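Local structure of uncharacterized conserved protein (Geobacillus kaustophilus, 2R5X) at residues D22-L27 and V40-K45; Y53-Q58 and S103-V108. The protein is of unknown function but belongs to the YugN-like family, whose fold here packs two main helices against a curved antiparallel sheet. The protein carries 1 engineered substitution. All blocks are in the same frame, centred on the assembly; numbering follows the deposited sequence.

Contact 1. Residues D22-L27 and V40-K45; sequences DIMERL and VTYDRK
The phenol ring of Tyr42 carries Met24 over one face. Met24 CG sits above the middle of the ring, 3.5 Å from the centroid and only 10° off the ring normal, a CH-pi contact, with CB set above the CD1 and CE1 side. Met24 SD lies over the same face, nearer the CG end of the ring and 4.2 Å from its centroid, which makes the pair a Met-aromatic contact as well. The bend at chi2 brings SD back over this end, chi3 turns CE away, and the two side chains cross at about a right angle. The guanidinium of Arg44 meets the carbonyl oxygen of Leu27 obliquely. With CG anti to the backbone N (chi1 -174°) and the chain extended as far as NE, the arginine spans the distance from strand 39-48 to the residue just past helix 17-26. There NH1 gives Leu27 O a weak hydrogen bond, 2.9 Å long but bent to 126°. Phe29 touches Met24, Tyr42 and Arg44 alike, while Val112 of helix 99-117 packs on Met24 and Leu27. The hydroxyl of Tyr42 is hydrogen-bonded to Asp21 OD1, tying the far end of the ring to the helix that carries Met24. The helix is thus seated on the sheet mainly by dispersion and sulfur-pi attraction in a buried patch, with a weaker polar tie at its C-terminal end.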
loop_
_atom_site.group_PDB
_atom_site.type_symbol
_atom_site.label_atom_id
_atom_site.label_comp_id
_atom_site.label_asym_id
_atom_site.label_seq_id
_atom_site.Cartn_x
_atom_site.Cartn_y
_atom_site.Cartn_z
ATOM N N ASP A 22 1.228 7.443 9.291
ATOM C CA ASP A 22 0.216 7.334 10.335
ATOM C C ASP A 22 -0.995 6.545 9.845
ATOM O O ASP A 22 -1.473 5.644 10.537
ATOM C CB ASP A 22 -0.195 8.724 10.835
ATOM C CG ASP A 22 0.805 9.314 11.818
ATOM O OD1 ASP A 22 1.308 8.567 12.686
ATOM O OD2 ASP A 22 1.081 10.531 11.733
ATOM N N ILE A 23 -1.468 6.882 8.645
ATOM C CA ILE A 23 -2.620 6.220 8.029
ATOM C C ILE A 23 -2.370 4.721 7.816
ATOM O O ILE A 23 -3.200 3.897 8.199
ATOM C CB ILE A 23 -3.045 6.929 6.710
ATOM C CG1 ILE A 23 -3.726 8.259 7.036
ATOM C CG2 ILE A 23 -3.991 6.051 5.872
ATOM C CD1 ILE A 23 -3.865 9.197 5.869
ATOM N N MET A 24 -1.209 4.380 7.251
ATOM C CA MET A 24 -0.843 2.981 6.956
ATOM C C MET A 24 -0.757 2.084 8.176
ATOM O O MET A 24 -1.272 0.958 8.157
ATOM C CB MET A 24 0.490 2.928 6.214
ATOM C CG MET A 24 0.474 3.538 4.833
ATOM S SD MET A 24 -0.452 2.596 3.622
ATOM C CE MET A 24 -1.796 3.691 3.507
ATOM N N GLU A 25 -0.101 2.578 9.224
ATOM C CA GLU A 25 0.033 1.824 10.478
ATOM C C GLU A 25 -1.332 1.531 11.107
ATOM O O GLU A 25 -1.562 0.441 11.637
ATOM C CB GLU A 25 0.916 2.571 11.481
ATOM C CG GLU A 25 1.450 1.681 12.600
ATOM C CD GLU A 25 1.361 2.325 13.972
ATOM O OE1 GLU A 25 1.775 3.495 14.121
ATOM O OE2 GLU A 25 0.881 1.652 14.911
ATOM N N ARG A 26 -2.224 2.496 11.017
ATOM C CA ARG A 26 -3.584 2.405 11.507
ATOM C C ARG A 26 -4.374 1.363 10.775
ATOM O O ARG A 26 -5.205 0.709 11.319
ATOM C CB ARG A 26 -4.273 3.736 11.286
ATOM C CG ARG A 26 -4.922 4.293 12.442
ATOM C CD ARG A 26 -4.963 5.778 12.357
ATOM N NE ARG A 26 -5.892 6.293 11.365
ATOM C CZ ARG A 26 -5.684 7.429 10.743
ATOM N NH1 ARG A 26 -4.613 8.111 11.023
ATOM N NH2 ARG A 26 -6.510 7.868 9.851
ATOM N N LEU A 27 -4.109 1.240 9.496
ATOM C CA LEU A 27 -4.859 0.313 8.653
ATOM C C LEU A 27 -4.197 -1.047 8.497
ATOM O O LEU A 27 -4.569 -1.827 7.620
ATOM C CB LEU A 27 -5.174 0.943 7.296
ATOM C CG LEU A 27 -5.958 2.263 7.390
ATOM C CD1 LEU A 27 -6.157 2.863 6.019
ATOM C CD2 LEU A 27 -7.287 2.085 8.085
ATOM N N VAL A 40 8.671 4.432 -1.062
ATOM C CA VAL A 40 8.179 3.907 0.216
ATOM C C VAL A 40 7.150 2.821 -0.072
ATOM O O VAL A 40 6.324 2.966 -0.969
ATOM C CB VAL A 40 7.596 5.000 1.170
ATOM C CG1 VAL A 40 8.691 5.953 1.628
ATOM C CG2 VAL A 40 6.427 5.768 0.531
ATOM N N THR A 41 7.209 1.741 0.702
ATOM C CA THR A 41 6.400 0.558 0.468
ATOM C C THR A 41 5.761 0.097 1.773
ATOM O O THR A 41 6.417 0.071 2.818
ATOM C CB THR A 41 7.272 -0.583 -0.097
ATOM O OG1 THR A 41 7.985 -0.111 -1.247
ATOM C CG2 THR A 41 6.427 -1.762 -0.501
ATOM N N TYR A 42 4.480 -0.265 1.706
ATOM C CA TYR A 42 3.747 -0.750 2.872
ATOM C C TYR A 42 3.038 -2.042 2.529
ATOM O O TYR A 42 2.356 -2.120 1.511
ATOM C CB TYR A 42 2.701 0.265 3.316
ATOM C CG TYR A 42 3.223 1.654 3.538
ATOM C CD1 TYR A 42 3.648 2.065 4.799
ATOM C CD2 TYR A 42 3.284 2.568 2.485
ATOM C CE1 TYR A 42 4.104 3.361 5.005
ATOM C CE2 TYR A 42 3.764 3.848 2.674
ATOM C CZ TYR A 42 4.166 4.241 3.934
ATOM O OH TYR A 42 4.627 5.519 4.113
ATOM N N ASP A 43 3.191 -3.049 3.381
ATOM C CA ASP A 43 2.563 -4.349 3.148
ATOM C C ASP A 43 1.574 -4.667 4.250
ATOM O O ASP A 43 1.863 -4.444 5.424
ATOM C CB ASP A 43 3.606 -5.469 3.118
ATOM C CG ASP A 43 4.355 -5.549 1.810
ATOM O OD1 ASP A 43 4.028 -4.798 0.869
ATOM O OD2 ASP A 43 5.285 -6.381 1.730
ATOM N N ARG A 44 0.412 -5.187 3.871
ATOM C CA ARG A 44 -0.487 -5.808 4.837
ATOM C C ARG A 44 -0.608 -7.275 4.484
ATOM O O ARG A 44 -1.030 -7.628 3.379
ATOM C CB ARG A 44 -1.860 -5.145 4.861
ATOM C CG ARG A 44 -2.743 -5.704 5.960
ATOM C CD ARG A 44 -4.095 -5.054 5.983
ATOM N NE ARG A 44 -5.024 -5.840 6.789
ATOM C CZ ARG A 44 -6.085 -5.343 7.413
ATOM N NH1 ARG A 44 -6.361 -4.051 7.341
ATOM N NH2 ARG A 44 -6.872 -6.144 8.116
ATOM N N LYS A 45 -0.221 -8.120 5.430
ATOM C CA LYS A 45 -0.108 -9.552 5.194
ATOM C C LYS A 45 -1.378 -10.292 5.567
ATOM O O LYS A 45 -1.996 -10.025 6.601
ATOM C CB LYS A 45 1.074 -10.132 5.975
ATOM C CG LYS A 45 2.433 -9.649 5.505
ATOM C CD LYS A 45 3.494 -9.891 6.577
ATOM C CE LYS A 45 4.904 -9.613 6.062
ATOM N NZ LYS A 45 5.133 -8.193 5.643
#

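Contact 2. Residues Y53-Q58 and S103-V108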
loop_
_atom_site.group_PDB
_atom_site.type_symbol
_atom_site.label_atom_id
_atom_site.label_comp_id
_atom_site.label_asym_id
_atom_site.label_seq_id
_atom_site.Cartn_x
_atom_site.Cartn_y
_atom_site.Cartn_z
ATOM N N TYR A 53 -0.356 -13.936 1.395
ATOM C CA TYR A 53 -0.737 -12.894 0.465
ATOM C C TYR A 53 -0.408 -11.575 1.116
ATOM O O TYR A 53 -0.547 -11.424 2.336
ATOM C CB TYR A 53 -2.230 -12.959 0.160
ATOM C CG TYR A 53 -2.631 -14.167 -0.642
ATOM C CD1 TYR A 53 -2.580 -14.151 -2.038
ATOM C CD2 TYR A 53 -3.066 -15.331 -0.008
ATOM C CE1 TYR A 53 -2.954 -15.264 -2.779
ATOM C CE2 TYR A 53 -3.443 -16.449 -0.739
ATOM C CZ TYR A 53 -3.380 -16.413 -2.121
ATOM O OH TYR A 53 -3.755 -17.527 -2.841
ATOM N N TYR A 54 0.038 -10.618 0.312
ATOM C CA TYR A 54 0.341 -9.300 0.842
ATOM C C TYR A 54 -0.209 -8.182 -0.040
ATOM O O TYR A 54 -0.000 -8.164 -1.251
ATOM C CB TYR A 54 1.843 -9.126 1.143
ATOM C CG TYR A 54 2.780 -9.416 -0.015
ATOM C CD1 TYR A 54 3.216 -8.389 -0.858
ATOM C CD2 TYR A 54 3.253 -10.709 -0.251
ATOM C CE1 TYR A 54 4.083 -8.648 -1.915
ATOM C CE2 TYR A 54 4.119 -10.981 -1.311
ATOM C CZ TYR A 54 4.534 -9.945 -2.131
ATOM O OH TYR A 54 5.391 -10.206 -3.173
ATOM N N LEU A 55 -0.941 -7.268 0.586
ATOM C CA LEU A 55 -1.459 -6.094 -0.098
ATOM C C LEU A 55 -0.386 -5.018 -0.036
ATOM O O LEU A 55 -0.040 -4.548 1.040
ATOM C CB LEU A 55 -2.757 -5.616 0.571
ATOM C CG LEU A 55 -3.449 -4.345 0.064
ATOM C CD1 LEU A 55 -3.741 -4.413 -1.439
ATOM C CD2 LEU A 55 -4.723 -4.094 0.855
ATOM N N ARG A 56 0.130 -4.627 -1.196
ATOM C CA ARG A 56 1.261 -3.708 -1.250
ATOM C C ARG A 56 0.865 -2.341 -1.781
ATOM O O ARG A 56 0.363 -2.225 -2.899
ATOM C CB ARG A 56 2.388 -4.307 -2.103
ATOM C CG ARG A 56 3.581 -3.380 -2.324
ATOM C CD ARG A 56 4.846 -4.162 -2.695
ATOM N NE ARG A 56 5.366 -4.941 -1.569
ATOM C CZ ARG A 56 6.582 -5.480 -1.513
ATOM N NH1 ARG A 56 7.437 -5.326 -2.517
ATOM N NH2 ARG A 56 6.953 -6.167 -0.446
ATOM N N VAL A 57 1.100 -1.313 -0.967
ATOM C CA VAL A 57 0.903 0.084 -1.370
ATOM C C VAL A 57 2.277 0.753 -1.433
ATOM O O VAL A 57 3.077 0.639 -0.510
ATOM C CB VAL A 57 -0.049 0.837 -0.411
ATOM C CG1 VAL A 57 -0.179 2.317 -0.783
ATOM C CG2 VAL A 57 -1.426 0.173 -0.416
ATOM N N GLN A 58 2.539 1.435 -2.540
ATOM C CA GLN A 58 3.852 1.977 -2.808
ATOM C C GLN A 58 3.715 3.385 -3.354
ATOM O O GLN A 58 2.743 3.706 -4.045
ATOM C CB GLN A 58 4.563 1.088 -3.823
ATOM C CG GLN A 58 6.066 1.130 -3.752
ATOM C CD GLN A 58 6.708 0.067 -4.611
ATOM O OE1 GLN A 58 6.334 -0.117 -5.767
ATOM N NE2 GLN A 58 7.692 -0.635 -4.055
ATOM N N SER A 103 -11.577 -9.131 -2.390
ATOM C CA SER A 103 -12.603 -8.249 -1.843
ATOM C C SER A 103 -12.135 -7.530 -0.581
ATOM O O SER A 103 -12.381 -6.335 -0.431
ATOM C CB SER A 103 -13.900 -9.022 -1.580
ATOM O OG SER A 103 -14.403 -9.564 -2.791
ATOM N N GLN A 104 -11.450 -8.252 0.306
ATOM C CA GLN A 104 -10.868 -7.676 1.522
ATOM C C GLN A 104 -9.837 -6.588 1.215
ATOM O O GLN A 104 -9.820 -5.537 1.866
ATOM C CB GLN A 104 -10.238 -8.774 2.390
ATOM C CG GLN A 104 -11.256 -9.623 3.142
ATOM C CD GLN A 104 -10.672 -10.894 3.722
ATOM O OE1 GLN A 104 -9.715 -10.858 4.496
ATOM N NE2 GLN A 104 -11.264 -12.030 3.365
ATOM N N CYS A 105 -8.987 -6.841 0.222
ATOM C CA CYS A 105 -7.977 -5.865 -0.194
ATOM C C CYS A 105 -8.621 -4.637 -0.821
ATOM O O CYS A 105 -8.184 -3.517 -0.587
ATOM C CB CYS A 105 -6.977 -6.486 -1.168
ATOM S SG CYS A 105 -5.894 -7.717 -0.436
ATOM N N GLN A 106 -9.668 -4.850 -1.604
ATOM C CA GLN A 106 -10.466 -3.744 -2.140
ATOM C C GLN A 106 -11.040 -2.858 -1.038
ATOM O O GLN A 106 -11.048 -1.637 -1.174
ATOM C CB GLN A 106 -11.586 -4.270 -3.037
ATOM C CG GLN A 106 -11.137 -4.568 -4.459
ATOM C CD GLN A 106 -12.140 -5.400 -5.243
ATOM O OE1 GLN A 106 -13.223 -5.722 -4.753
ATOM N NE2 GLN A 106 -11.775 -5.754 -6.473
ATOM N N ASN A 107 -11.500 -3.483 0.050
ATOM C CA ASN A 107 -12.064 -2.775 1.201
ATOM C C ASN A 107 -11.032 -1.938 1.939
ATOM O O ASN A 107 -11.312 -0.809 2.347
ATOM C CB ASN A 107 -12.711 -3.761 2.192
ATOM C CG ASN A 107 -13.832 -4.586 1.564
ATOM O OD1 ASN A 107 -14.338 -4.261 0.486
ATOM N ND2 ASN A 107 -14.216 -5.667 2.234
ATOM N N VAL A 108 -9.844 -2.508 2.118
ATOM C CA VAL A 108 -8.759 -1.832 2.819
ATOM C C VAL A 108 -8.297 -0.616 2.008
ATOM O O VAL A 108 -8.071 0.459 2.562
ATOM C CB VAL A 108 -7.595 -2.807 3.137
ATOM C CG1 VAL A 108 -6.396 -2.069 3.699
ATOM C CG2 VAL A 108 -8.060 -3.870 4.130
#
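Apolar contacts join Leu55 of strand 51-61 to Cys105 and Val108 on the inner side of helix 99-117. A chi1 of 177° swings Leu55 CG beside the carbonyl carbon and takes both methyl groups to the helix. CD1 lies 3.9 Å from Cys105 CB, and CD2 fits between Cys105 and Val108, one helical turn apart, reaching Val108 CG1 at 3.9 Å. The thiol turns back toward the strand: Cys105 SG comes within 3.9 Å of Leu55 CB, alongside the base of the leucine. Contact with the helix backbone is by van der Waals touch, Leu55 CD2 standing 3.8 Å from Cys105 O and 3.9 Å from Cys105 CA. Hydrogen bonds do not cross between the two segments; backbone groups of the helix bond within it, as where Val108 N meets Gln104 O at 3.0 Å. Nearby, Leu109 adds to the packing on Leu55 and Val57, Met80 and Phe5 touch Cys105, and Phe29 reaches Val108. With no polar bridge between them, the strand and helix meet through van der Waals packing of three buried side chains.

The centres of contacts 1 and 2 lie about 10 Å apart, and the contacts follow in series along the chain: residues 22-27 and 40-45 come before 53-58 and 103-108. Strands 39-48 and 51-61 are antiparallel neighbours in one sheet; contact 1 sets helix 17-26 against the first and contact 2 sets helix 99-117 against the second. The strands are joined directly by the Tyr42 N to Val57 O bond, probably a hydrogen bond of 2.8 Å, and by a salt bridge from Arg56 NH2 to Asp43 OD2. Helix 99-117 also reaches contact 1 through Val108 on Arg44 and Val112 on Met24, consistent with a single apolar interior shared by both helices and the sheet.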